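Local atomic coordinates of beta-xylosidase (Uncultured organism, PDB entry 4MLG), a protein that probably splits xylose units from the non-reducing ends of xylo-oligosaccharides, as a calcium-containing beta-propeller beta-xylosidase of glycoside hydrolase family 43. Residues K49-F54 with M97-K102; I76-R81 with I107-V112; G145-Y150 with E190-F195; Q158-R163 with A171-G176. All coordinates share one frame; numbering follows the deposited sequence.

Overall arrangement
From the N terminus, contact 1 is the first to open, joining strand 50-56 of one propeller blade to strand 94-102 of the next. Contact 2 starts inside that loop, at the 76-81 connection between the two blades, and ends beyond it on strand 108-115, so contacts 1 and 2 cross. They meet directly, since strands 94-102 and 108-115 are sheet neighbours. Contact 3 follows in series and folds the loop 190-195 back over strand 147-151 of the following blade; the hydroxyl of Tyr-98 reaches the carbonyl of Met-192. Contact 4 is nested within the loop of contact 3, on the surface, and like contact 2 it touches the second subunit.

Contact 1 (K49-F54 with M97-K102); sequences KDYHVF and MYFPLK
Tyr-51 of segment 49-54 reaches Met-97, Phe-99 and Pro-100 of segment 97-102, a buried contact made almost wholly by one phenol. Its CB points toward the other strand, and with CG anti to the carbonyl carbon (chi1 -73°) the ring is sent across the gap. Tyr-51 CD2 is the first ring atom to touch, 3.6 Å from Met-97 SD. The sulfur of Met-97, SD, sits 4.7 Å from the centroid of the Tyr-51 ring and 58° off its normal, an oblique Met-aromatic contact. Next along the same side, Tyr-51 CE2 lies 3.5 Å from Phe-99 CB, which comes in at the ring edge, near its plane. At the tip, Tyr-51 OH packs against Phe-99 CB at 3.4 Å and Pro-100 CD at 3.6 Å, while its hydrogen bond goes to the backbone O of Trp-84, next to the calcium-site residue Asp-85. Phe-99 offers mainly its CB; its own ring leads away toward Leu-83 and Ile-76. Replacing Tyr-51 by a leucine would probably leave the Trp-84 carbonyl without its phenol donor and open a gap beside Met-97 and Phe-99. The strand axes run nearly antiparallel, at 154°, but approach no closer than 10.5 Å, so side chains alone join them. Strand 50-56 lies between strands 24-32 and 64-72 in one propeller blade, and strand 94-102 between 81-91 and 108-115 in the next; the contact is therefore blade-to-blade packing, with the Pro-100 side chain about 9 Å from the calcium ion.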
# COMPACT_ATOMS: atom_id res chain seq x y z
N LYS A 49 14.81 1.61 14.22
CA LYS A 49 13.50 1.86 14.81
C LYS A 49 13.30 3.28 15.34
O LYS A 49 12.25 3.59 15.89
CB LYS A 49 13.21 0.84 15.91
CG LYS A 49 14.29 0.74 16.97
CD LYS A 49 13.97 -0.33 18.00
CE LYS A 49 15.09 -0.47 19.01
NZ LYS A 49 14.77 -1.49 20.05
N ASP A 50 14.31 4.14 15.18
CA ASP A 50 14.20 5.51 15.66
C ASP A 50 15.12 6.50 14.94
O ASP A 50 15.95 6.11 14.12
CB ASP A 50 14.44 5.57 17.18
CG ASP A 50 15.83 5.13 17.56
OD1 ASP A 50 16.47 4.41 16.77
OD2 ASP A 50 16.29 5.51 18.66
N TYR A 51 14.95 7.78 15.26
CA TYR A 51 15.76 8.85 14.68
C TYR A 51 16.37 9.74 15.75
O TYR A 51 15.68 10.18 16.67
CB TYR A 51 14.91 9.72 13.75
CG TYR A 51 14.54 9.07 12.43
CD1 TYR A 51 15.43 8.22 11.78
CD2 TYR A 51 13.31 9.32 11.84
CE1 TYR A 51 15.09 7.63 10.57
CE2 TYR A 51 12.97 8.73 10.64
CZ TYR A 51 13.86 7.89 10.01
OH TYR A 51 13.51 7.31 8.81
N HIS A 52 17.66 10.01 15.62
CA HIS A 52 18.32 11.02 16.44
C HIS A 52 18.60 12.25 15.58
O HIS A 52 18.52 12.18 14.35
CB HIS A 52 19.63 10.48 17.02
CG HIS A 52 19.45 9.52 18.15
ND1 HIS A 52 19.81 9.81 19.45
CD2 HIS A 52 18.95 8.26 18.18
CE1 HIS A 52 19.54 8.78 20.23
NE2 HIS A 52 19.01 7.82 19.48
N VAL A 53 18.92 13.37 16.22
CA VAL A 53 19.27 14.59 15.49
C VAL A 53 20.54 15.21 16.05
O VAL A 53 20.60 15.56 17.23
CB VAL A 53 18.12 15.63 15.53
CG1 VAL A 53 18.60 16.96 14.98
CG2 VAL A 53 16.92 15.12 14.75
N PHE A 54 21.55 15.36 15.20
CA PHE A 54 22.82 15.94 15.61
C PHE A 54 23.02 17.32 14.99
O PHE A 54 22.58 17.57 13.86
CB PHE A 54 23.98 15.02 15.26
CG PHE A 54 23.88 13.65 15.87
CD1 PHE A 54 24.30 13.42 17.17
CD2 PHE A 54 23.36 12.59 15.15
CE1 PHE A 54 24.21 12.16 17.73
CE2 PHE A 54 23.26 11.33 15.71
CZ PHE A 54 23.69 11.12 17.00
N MET A 97 9.81 16.33 8.18
CA MET A 97 10.65 15.14 8.08
C MET A 97 9.97 14.06 7.25
O MET A 97 8.84 13.67 7.53
CB MET A 97 10.98 14.59 9.47
CG MET A 97 11.71 13.25 9.43
SD MET A 97 12.10 12.62 11.07
CE MET A 97 13.22 13.88 11.67
N TYR A 98 10.66 13.59 6.22
CA TYR A 98 10.11 12.54 5.36
C TYR A 98 10.83 11.22 5.59
O TYR A 98 12.00 11.07 5.24
CB TYR A 98 10.21 12.96 3.89
CG TYR A 98 9.33 14.14 3.54
CD1 TYR A 98 8.08 13.95 2.98
CD2 TYR A 98 9.76 15.44 3.78
CE1 TYR A 98 7.27 15.03 2.66
CE2 TYR A 98 8.96 16.52 3.46
CZ TYR A 98 7.72 16.31 2.90
OH TYR A 98 6.92 17.38 2.59
N PHE A 99 10.13 10.27 6.20
CA PHE A 99 10.71 8.99 6.56
C PHE A 99 10.09 7.84 5.79
O PHE A 99 8.89 7.81 5.56
CB PHE A 99 10.56 8.75 8.07
CG PHE A 99 9.14 8.76 8.55
CD1 PHE A 99 8.40 7.59 8.59
CD2 PHE A 99 8.54 9.94 8.96
CE1 PHE A 99 7.09 7.60 9.03
CE2 PHE A 99 7.23 9.95 9.40
CZ PHE A 99 6.50 8.78 9.44
N PRO A 100 10.93 6.88 5.37
CA PRO A 100 10.46 5.64 4.75
C PRO A 100 10.16 4.60 5.83
O PRO A 100 10.87 4.53 6.84
CB PRO A 100 11.66 5.21 3.91
CG PRO A 100 12.83 5.71 4.66
CD PRO A 100 12.40 6.98 5.36
N LEU A 101 9.12 3.80 5.62
CA LEU A 101 8.70 2.82 6.61
C LEU A 101 7.73 1.84 5.98
O LEU A 101 6.75 2.24 5.34
CB LEU A 101 8.04 3.52 7.80
CG LEU A 101 7.60 2.66 8.99
CD1 LEU A 101 8.80 2.24 9.83
CD2 LEU A 101 6.60 3.42 9.84
N LYS A 102 7.99 0.55 6.15
CA LYS A 102 7.06 -0.47 5.70
C LYS A 102 5.78 -0.33 6.51
O LYS A 102 5.83 -0.18 7.73
CB LYS A 102 7.64 -1.87 5.87
CG LYS A 102 8.82 -2.19 4.96
CD LYS A 102 9.23 -3.65 5.12
CE LYS A 102 10.35 -4.04 4.17
NZ LYS A 102 10.74 -5.46 4.37

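Contact 2 (I76-R81 with I107-V112); sequences IPWAGR and IFRIGV
The indole of Trp-78 lies against strand 108-112 with its six-membered ring, meeting Arg-109 and the backbone up to Gly-111 obliquely. At its edge and in its plane is a water, which accepts from Trp-78 NE1 at 3.3 Å and donates to Val-112 O at 3.2 Å. The other flat group, the Arg-109 guanidinium, has Ile-107 CG2 over one face, 4.0 Å above the plane and offset toward the rim. Indole and guanidinium planes are 66° apart; it is the aliphatic root of the arginine that meets the ring, Arg-109 CB lying 3.6 Å from Trp-78 CZ3. Farther along, Trp-78 CZ2 is 3.8 Å from Gly-111 N; a side chain on this glycine would point into the indole. The bend of Arg-109 at chi2 (-64°) carries its charged end away from the tryptophan, to the carbonyl of Ser-132 in its own chain and, through NH2, to a salt bridge with Asp-103 of the second subunit. A serine in place of Trp-78 would probably open a gap over Gly-111 and the CB of Arg-109, and would take the NE1 donor from the water bridge. Trp-78 stands in a type I turn from Ile-76 to Ala-79, closed by a weak bond; just after it, Gly-80 and Arg-81 face Lys-102 as a classic beta bulge. The turn belongs to the connection between strands 64-72 and 81-91, and its indole also rests on Phe-99 and Leu-101 of strand 94-102, which pairs with strand 108-115 in the same blade.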
# COMPACT_ATOMS: atom_id res chain seq x y z
N ILE A 76 4.51 6.19 15.64
CA ILE A 76 3.87 6.25 14.33
C ILE A 76 2.65 5.33 14.28
O ILE A 76 2.78 4.13 14.52
CB ILE A 76 4.86 5.88 13.21
CG1 ILE A 76 6.14 6.71 13.34
CG2 ILE A 76 4.23 6.09 11.84
CD1 ILE A 76 7.21 6.34 12.34
N PRO A 77 1.47 5.89 13.98
CA PRO A 77 0.21 5.15 14.00
C PRO A 77 0.12 4.05 12.93
O PRO A 77 -0.42 2.98 13.21
CB PRO A 77 -0.84 6.23 13.72
CG PRO A 77 -0.18 7.51 14.13
CD PRO A 77 1.26 7.33 13.75
N TRP A 78 0.63 4.32 11.74
CA TRP A 78 0.54 3.36 10.64
C TRP A 78 1.77 2.46 10.58
O TRP A 78 1.98 1.75 9.61
CB TRP A 78 0.37 4.09 9.30
CG TRP A 78 1.53 4.97 8.92
CD1 TRP A 78 1.76 6.25 9.34
CD2 TRP A 78 2.60 4.64 8.03
NE1 TRP A 78 2.92 6.73 8.78
CE2 TRP A 78 3.45 5.76 7.97
CE3 TRP A 78 2.93 3.50 7.29
CZ2 TRP A 78 4.61 5.78 7.19
CZ3 TRP A 78 4.08 3.52 6.52
CH2 TRP A 78 4.91 4.65 6.47
N ALA A 79 2.56 2.50 11.65
CA ALA A 79 3.86 1.84 11.66
C ALA A 79 3.81 0.32 11.50
O ALA A 79 2.98 -0.36 12.10
CB ALA A 79 4.63 2.20 12.92
N GLY A 80 4.72 -0.18 10.67
CA GLY A 80 4.97 -1.60 10.56
C GLY A 80 6.34 -1.90 11.13
O GLY A 80 6.45 -2.32 12.28
N ARG A 81 7.38 -1.65 10.34
CA ARG A 81 8.75 -1.84 10.79
C ARG A 81 9.77 -1.13 9.90
O ARG A 81 9.46 -0.75 8.77
CB ARG A 81 9.09 -3.33 10.88
CG ARG A 81 8.91 -4.09 9.57
CD ARG A 81 9.02 -5.59 9.80
NE ARG A 81 8.83 -6.35 8.57
CZ ARG A 81 9.82 -6.84 7.83
NH1 ARG A 81 11.08 -6.64 8.20
NH2 ARG A 81 9.55 -7.52 6.73
N ILE A 107 4.81 -3.12 3.08
CA ILE A 107 5.05 -2.36 1.86
C ILE A 107 5.65 -1.01 2.22
O ILE A 107 5.08 -0.27 3.03
CB ILE A 107 3.75 -2.15 1.06
CG1 ILE A 107 3.10 -3.50 0.75
CG2 ILE A 107 4.03 -1.39 -0.22
CD1 ILE A 107 1.81 -3.39 -0.04
N PHE A 108 6.79 -0.68 1.63
CA PHE A 108 7.47 0.58 1.95
C PHE A 108 6.65 1.79 1.53
O PHE A 108 6.29 1.95 0.36
CB PHE A 108 8.87 0.63 1.34
CG PHE A 108 9.97 0.39 2.34
CD1 PHE A 108 10.19 1.29 3.37
CD2 PHE A 108 10.78 -0.73 2.25
CE1 PHE A 108 11.20 1.07 4.30
CE2 PHE A 108 11.79 -0.95 3.17
CZ PHE A 108 12.00 -0.05 4.20
N ARG A 109 6.35 2.64 2.51
CA ARG A 109 5.65 3.89 2.27
C ARG A 109 6.49 5.03 2.82
O ARG A 109 7.50 4.79 3.48
CB ARG A 109 4.27 3.88 2.94
CG ARG A 109 3.35 2.75 2.51
CD ARG A 109 2.98 2.86 1.04
NE ARG A 109 1.88 1.97 0.68
CZ ARG A 109 1.34 1.89 -0.53
NH1 ARG A 109 1.81 2.64 -1.52
NH2 ARG A 109 0.34 1.06 -0.76
N ILE A 110 6.06 6.26 2.56
CA ILE A 110 6.77 7.43 3.07
C ILE A 110 5.84 8.30 3.89
O ILE A 110 4.79 8.74 3.41
CB ILE A 110 7.40 8.25 1.93
CG1 ILE A 110 8.45 7.41 1.19
CG2 ILE A 110 8.02 9.53 2.47
CD1 ILE A 110 9.09 8.13 0.02
N GLY A 111 6.22 8.56 5.14
CA GLY A 111 5.39 9.34 6.04
C GLY A 111 5.97 10.72 6.33
O GLY A 111 7.14 10.99 6.02
N VAL A 112 5.16 11.58 6.92
CA VAL A 112 5.58 12.94 7.24
C VAL A 112 5.51 13.22 8.74
O VAL A 112 4.51 12.94 9.39
CB VAL A 112 4.72 13.98 6.49
CG1 VAL A 112 5.12 15.39 6.89
CG2 VAL A 112 4.84 13.79 4.99
O HOH W 1 3.44 9.88 9.48

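Contact 3 (G145-Y150 with E190-F195); sequences GEYYMY and EDMLEF
Two Met-aromatic contacts, Met-192 with Tyr-147 and Met-149 with Phe-195, lay the loop 190-195 over one face of strand 147-150. In the first, Met-192 CE is 3.8 Å from Tyr-147 CD1, and Met-192 SD lies 3.9 Å from Tyr-147 CB. Met-192 SD is 4.8 Å from the centroid of the Tyr-147 ring and 35° off its normal, an oblique approach. Bends at chi2 and chi3 curl the Met-192 chain, bringing its end to the strand although its CB does not point there. Within the propeller blade, strand 147-151 pairs with 138-141 and 184-188, and the loop returns across it on the way from 184-188 to 200-205; Tyr-147 and Met-149 point toward this loop, while Tyr-148 between them points away. In the second pair the roles are exchanged, the strand giving the sulfur: Met-149 SD lies 3.9 Å from Phe-195 CE1 and 5.0 Å from the ring centroid of Phe-195. Met-149 extends with CG opposite the backbone N (chi1 170°) before turning at chi3. Phe-195 also packs on Val-186 and Leu-188, and the Tyr-147 hydroxyl makes a weak hydrogen bond to the carbonyl of Phe-90.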
# COMPACT_ATOMS: atom_id res chain seq x y z
N GLY A 145 11.03 27.88 -6.20
CA GLY A 145 10.14 28.10 -5.08
C GLY A 145 9.43 26.83 -4.63
O GLY A 145 8.86 26.79 -3.54
N GLU A 146 9.49 25.81 -5.47
CA GLU A 146 8.84 24.54 -5.16
C GLU A 146 9.78 23.58 -4.43
O GLU A 146 10.99 23.80 -4.40
CB GLU A 146 8.32 23.88 -6.44
CG GLU A 146 7.39 24.75 -7.27
CD GLU A 146 6.04 24.98 -6.61
OE1 GLU A 146 5.69 24.23 -5.67
OE2 GLU A 146 5.32 25.91 -7.04
N TYR A 147 9.22 22.53 -3.84
CA TYR A 147 10.00 21.51 -3.16
C TYR A 147 9.81 20.16 -3.84
O TYR A 147 8.68 19.71 -4.02
CB TYR A 147 9.61 21.43 -1.68
CG TYR A 147 10.14 22.56 -0.82
CD1 TYR A 147 11.04 22.31 0.20
CD2 TYR A 147 9.74 23.87 -1.04
CE1 TYR A 147 11.53 23.34 0.99
CE2 TYR A 147 10.23 24.91 -0.26
CZ TYR A 147 11.12 24.63 0.75
OH TYR A 147 11.60 25.66 1.53
N TYR A 148 10.91 19.52 -4.20
CA TYR A 148 10.85 18.25 -4.93
C TYR A 148 11.37 17.08 -4.10
O TYR A 148 12.34 17.22 -3.35
CB TYR A 148 11.64 18.36 -6.24
CG TYR A 148 11.13 19.43 -7.19
CD1 TYR A 148 10.21 19.13 -8.17
CD2 TYR A 148 11.58 20.74 -7.09
CE1 TYR A 148 9.74 20.10 -9.04
CE2 TYR A 148 11.12 21.72 -7.95
CZ TYR A 148 10.20 21.40 -8.92
OH TYR A 148 9.74 22.37 -9.78
N MET A 149 10.72 15.93 -4.23
CA MET A 149 11.18 14.71 -3.57
C MET A 149 11.81 13.75 -4.57
O MET A 149 11.24 13.46 -5.61
CB MET A 149 10.02 14.00 -2.85
CG MET A 149 10.39 12.61 -2.35
SD MET A 149 9.02 11.64 -1.68
CE MET A 149 8.72 12.49 -0.14
N TYR A 150 13.00 13.27 -4.23
CA TYR A 150 13.66 12.24 -5.03
C TYR A 150 13.75 10.97 -4.20
O TYR A 150 14.35 10.97 -3.12
CB TYR A 150 15.05 12.70 -5.46
CG TYR A 150 15.04 13.97 -6.28
CD1 TYR A 150 14.97 13.93 -7.67
CD2 TYR A 150 15.08 15.21 -5.67
CE1 TYR A 150 14.95 15.08 -8.42
CE2 TYR A 150 15.06 16.38 -6.41
CZ TYR A 150 14.99 16.31 -7.78
OH TYR A 150 14.97 17.47 -8.52
N GLU A 190 2.11 22.68 -1.44
CA GLU A 190 2.61 23.67 -0.49
C GLU A 190 2.53 23.26 0.99
O GLU A 190 3.39 23.63 1.78
CB GLU A 190 1.93 25.02 -0.71
CG GLU A 190 2.69 26.19 -0.10
CD GLU A 190 2.28 27.53 -0.69
OE1 GLU A 190 1.21 27.59 -1.34
OE2 GLU A 190 3.02 28.52 -0.51
N ASP A 191 1.50 22.50 1.35
CA ASP A 191 1.35 22.08 2.75
C ASP A 191 2.30 20.95 3.11
O ASP A 191 2.38 20.53 4.26
CB ASP A 191 -0.11 21.72 3.07
CG ASP A 191 -0.56 20.44 2.38
OD1 ASP A 191 0.08 20.03 1.39
OD2 ASP A 191 -1.56 19.84 2.84
N MET A 192 3.01 20.45 2.10
CA MET A 192 4.07 19.45 2.28
C MET A 192 3.59 18.14 2.88
O MET A 192 4.38 17.40 3.48
CB MET A 192 5.22 20.04 3.12
CG MET A 192 5.85 21.28 2.52
SD MET A 192 6.76 20.95 1.01
CE MET A 192 8.25 20.21 1.66
N LEU A 193 2.31 17.84 2.72
CA LEU A 193 1.74 16.61 3.27
C LEU A 193 1.47 15.57 2.20
O LEU A 193 1.42 14.37 2.48
CB LEU A 193 0.45 16.92 4.04
CG LEU A 193 0.57 17.90 5.20
CD1 LEU A 193 -0.77 18.05 5.92
CD2 LEU A 193 1.66 17.46 6.17
N GLU A 194 1.28 16.03 0.96
CA GLU A 194 0.97 15.13 -0.15
C GLU A 194 1.73 15.51 -1.41
O GLU A 194 2.32 16.59 -1.48
CB GLU A 194 -0.53 15.11 -0.44
CG GLU A 194 -1.40 14.59 0.70
CD GLU A 194 -1.18 13.11 0.98
OE1 GLU A 194 -0.61 12.41 0.12
OE2 GLU A 194 -1.57 12.65 2.07
N PHE A 195 1.69 14.63 -2.40
CA PHE A 195 2.28 14.91 -3.71
C PHE A 195 1.39 15.90 -4.45
O PHE A 195 0.17 15.88 -4.29
CB PHE A 195 2.43 13.62 -4.52
CG PHE A 195 3.40 12.64 -3.94
CD1 PHE A 195 4.36 13.04 -3.03
CD2 PHE A 195 3.36 11.30 -4.32
CE1 PHE A 195 5.26 12.12 -2.49
CE2 PHE A 195 4.25 10.38 -3.79
CZ PHE A 195 5.21 10.80 -2.88

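Contact 4 (Q158-R163 with A171-G176); sequences QLQRYR and ALLPEG
Hydrogen bonds from Leu-172 and Arg-163 join the two segments. The backbone bond from Leu-172 N to Gln-160 O is 3.3 Å long. In return, Arg-163 NH2 donates to Leu-172 O at 3.0 Å, with the acceptor at the edge of the guanidinium and close to its plane, though the nitrogen stands above the plane of the Leu-172 carbonyl. Arg-163 NH1 donates to Tyr-162 O at 3.2 Å and makes weak bonds to Gln-160 O and Leu-172 O, so the group is held firmly on two carbonyls and weakly on a third; the bend at chi2 (-52°) folds it back to reach them. Apolar contacts lie alongside. Leu-173 CD2 packs 3.6 Å from Gln-160 CB, and Ala-171 CB sits 4.0 Å from Arg-161 CG. Pro-174 CD also lies against the guanidinium, 3.8 Å from Arg-163 NH2, meeting it obliquely. The other polar ends find partners outside the two segments: Gln-160 NE2 donates to the carbonyl of Trp-155 and to Glu-169 of the second subunit, whose carboxylate also forms a salt bridge with Arg-161. Residues 159-161 form a 3-10 turn leading into strand 162-163, half of a small two-stranded antiparallel sheet with 166-167; the chain leaving that hairpin returns past the turn on its way to strand 184-188, on the surface of the propeller where the second subunit docks.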
# COMPACT_ATOMS: atom_id res chain seq x y z
N GLN A 158 12.19 -2.17 -2.82
CA GLN A 158 10.94 -2.52 -3.50
C GLN A 158 10.63 -1.67 -4.73
O GLN A 158 9.50 -1.67 -5.20
CB GLN A 158 9.77 -2.47 -2.51
CG GLN A 158 9.95 -3.34 -1.28
CD GLN A 158 8.88 -3.09 -0.23
OE1 GLN A 158 8.07 -2.17 -0.36
NE2 GLN A 158 8.87 -3.90 0.82
N LEU A 159 11.63 -0.97 -5.25
CA LEU A 159 11.43 -0.11 -6.41
C LEU A 159 11.09 -0.92 -7.66
O LEU A 159 10.39 -0.44 -8.55
CB LEU A 159 12.68 0.75 -6.67
CG LEU A 159 12.63 1.78 -7.79
CD1 LEU A 159 11.58 2.85 -7.50
CD2 LEU A 159 14.00 2.41 -8.00
N GLN A 160 11.56 -2.16 -7.71
CA GLN A 160 11.32 -3.03 -8.86
C GLN A 160 9.91 -3.59 -8.87
O GLN A 160 9.47 -4.15 -9.88
CB GLN A 160 12.35 -4.16 -8.93
CG GLN A 160 12.34 -5.11 -7.74
CD GLN A 160 13.05 -4.54 -6.52
OE1 GLN A 160 13.66 -3.48 -6.59
NE2 GLN A 160 12.96 -5.25 -5.40
N ARG A 161 9.19 -3.45 -7.76
CA ARG A 161 7.82 -3.92 -7.68
C ARG A 161 6.87 -3.00 -8.44
O ARG A 161 5.71 -3.35 -8.68
CB ARG A 161 7.36 -4.03 -6.22
CG ARG A 161 8.10 -5.07 -5.40
CD ARG A 161 7.57 -5.09 -3.97
NE ARG A 161 8.18 -6.14 -3.16
CZ ARG A 161 7.87 -6.37 -1.89
NH1 ARG A 161 6.96 -5.62 -1.28
NH2 ARG A 161 8.47 -7.35 -1.22
N TYR A 162 7.36 -1.83 -8.83
CA TYR A 162 6.52 -0.81 -9.45
C TYR A 162 6.96 -0.44 -10.86
O TYR A 162 8.15 -0.34 -11.15
CB TYR A 162 6.48 0.44 -8.57
CG TYR A 162 6.06 0.19 -7.14
CD1 TYR A 162 4.73 0.32 -6.75
CD2 TYR A 162 6.99 -0.17 -6.18
CE1 TYR A 162 4.34 0.09 -5.44
CE2 TYR A 162 6.61 -0.40 -4.87
CZ TYR A 162 5.29 -0.27 -4.51
OH TYR A 162 4.91 -0.50 -3.20
N ARG A 163 5.98 -0.24 -11.74
CA ARG A 163 6.21 0.35 -13.04
C ARG A 163 5.24 1.52 -13.21
O ARG A 163 4.02 1.33 -13.14
CB ARG A 163 6.01 -0.66 -14.17
CG ARG A 163 7.16 -1.65 -14.34
CD ARG A 163 8.50 -0.92 -14.45
NE ARG A 163 9.60 -1.83 -14.78
CZ ARG A 163 10.25 -2.58 -13.90
NH1 ARG A 163 9.92 -2.53 -12.61
NH2 ARG A 163 11.24 -3.37 -14.29
N ALA A 171 7.34 -8.75 -9.05
CA ALA A 171 8.48 -7.85 -9.18
C ALA A 171 9.33 -8.21 -10.39
O ALA A 171 9.43 -9.37 -10.77
CB ALA A 171 9.33 -7.88 -7.92
N LEU A 172 9.93 -7.19 -11.01
CA LEU A 172 10.73 -7.41 -12.21
C LEU A 172 12.00 -6.55 -12.20
O LEU A 172 11.93 -5.32 -12.18
CB LEU A 172 9.90 -7.11 -13.46
CG LEU A 172 10.52 -7.49 -14.80
CD1 LEU A 172 10.59 -9.00 -14.94
CD2 LEU A 172 9.74 -6.88 -15.96
N LEU A 173 13.15 -7.21 -12.23
CA LEU A 173 14.43 -6.52 -12.31
C LEU A 173 14.98 -6.60 -13.73
O LEU A 173 15.21 -7.69 -14.25
CB LEU A 173 15.43 -7.11 -11.32
CG LEU A 173 15.30 -6.68 -9.86
CD1 LEU A 173 16.16 -7.55 -8.96
CD2 LEU A 173 15.68 -5.21 -9.71
N PRO A 174 15.19 -5.44 -14.37
CA PRO A 174 15.75 -5.40 -15.73
C PRO A 174 17.14 -6.03 -15.77
O PRO A 174 17.85 -5.98 -14.78
CB PRO A 174 15.82 -3.89 -16.04
CG PRO A 174 15.78 -3.22 -14.70
CD PRO A 174 14.94 -4.09 -13.83
N GLU A 175 17.50 -6.62 -16.91
CA GLU A 175 18.79 -7.31 -17.02
C GLU A 175 19.60 -6.87 -18.24
O GLU A 175 19.04 -6.60 -19.31
CB GLU A 175 18.57 -8.82 -17.09
CG GLU A 175 18.03 -9.46 -15.82
CD GLU A 175 17.84 -10.96 -15.96
OE1 GLU A 175 17.75 -11.44 -17.10
OE2 GLU A 175 17.80 -11.65 -14.92
N GLY A 176 20.91 -6.80 -18.07
CA GLY A 176 21.83 -6.55 -19.17
C GLY A 176 21.63 -5.25 -19.93
O GLY A 176 21.70 -4.17 -19.35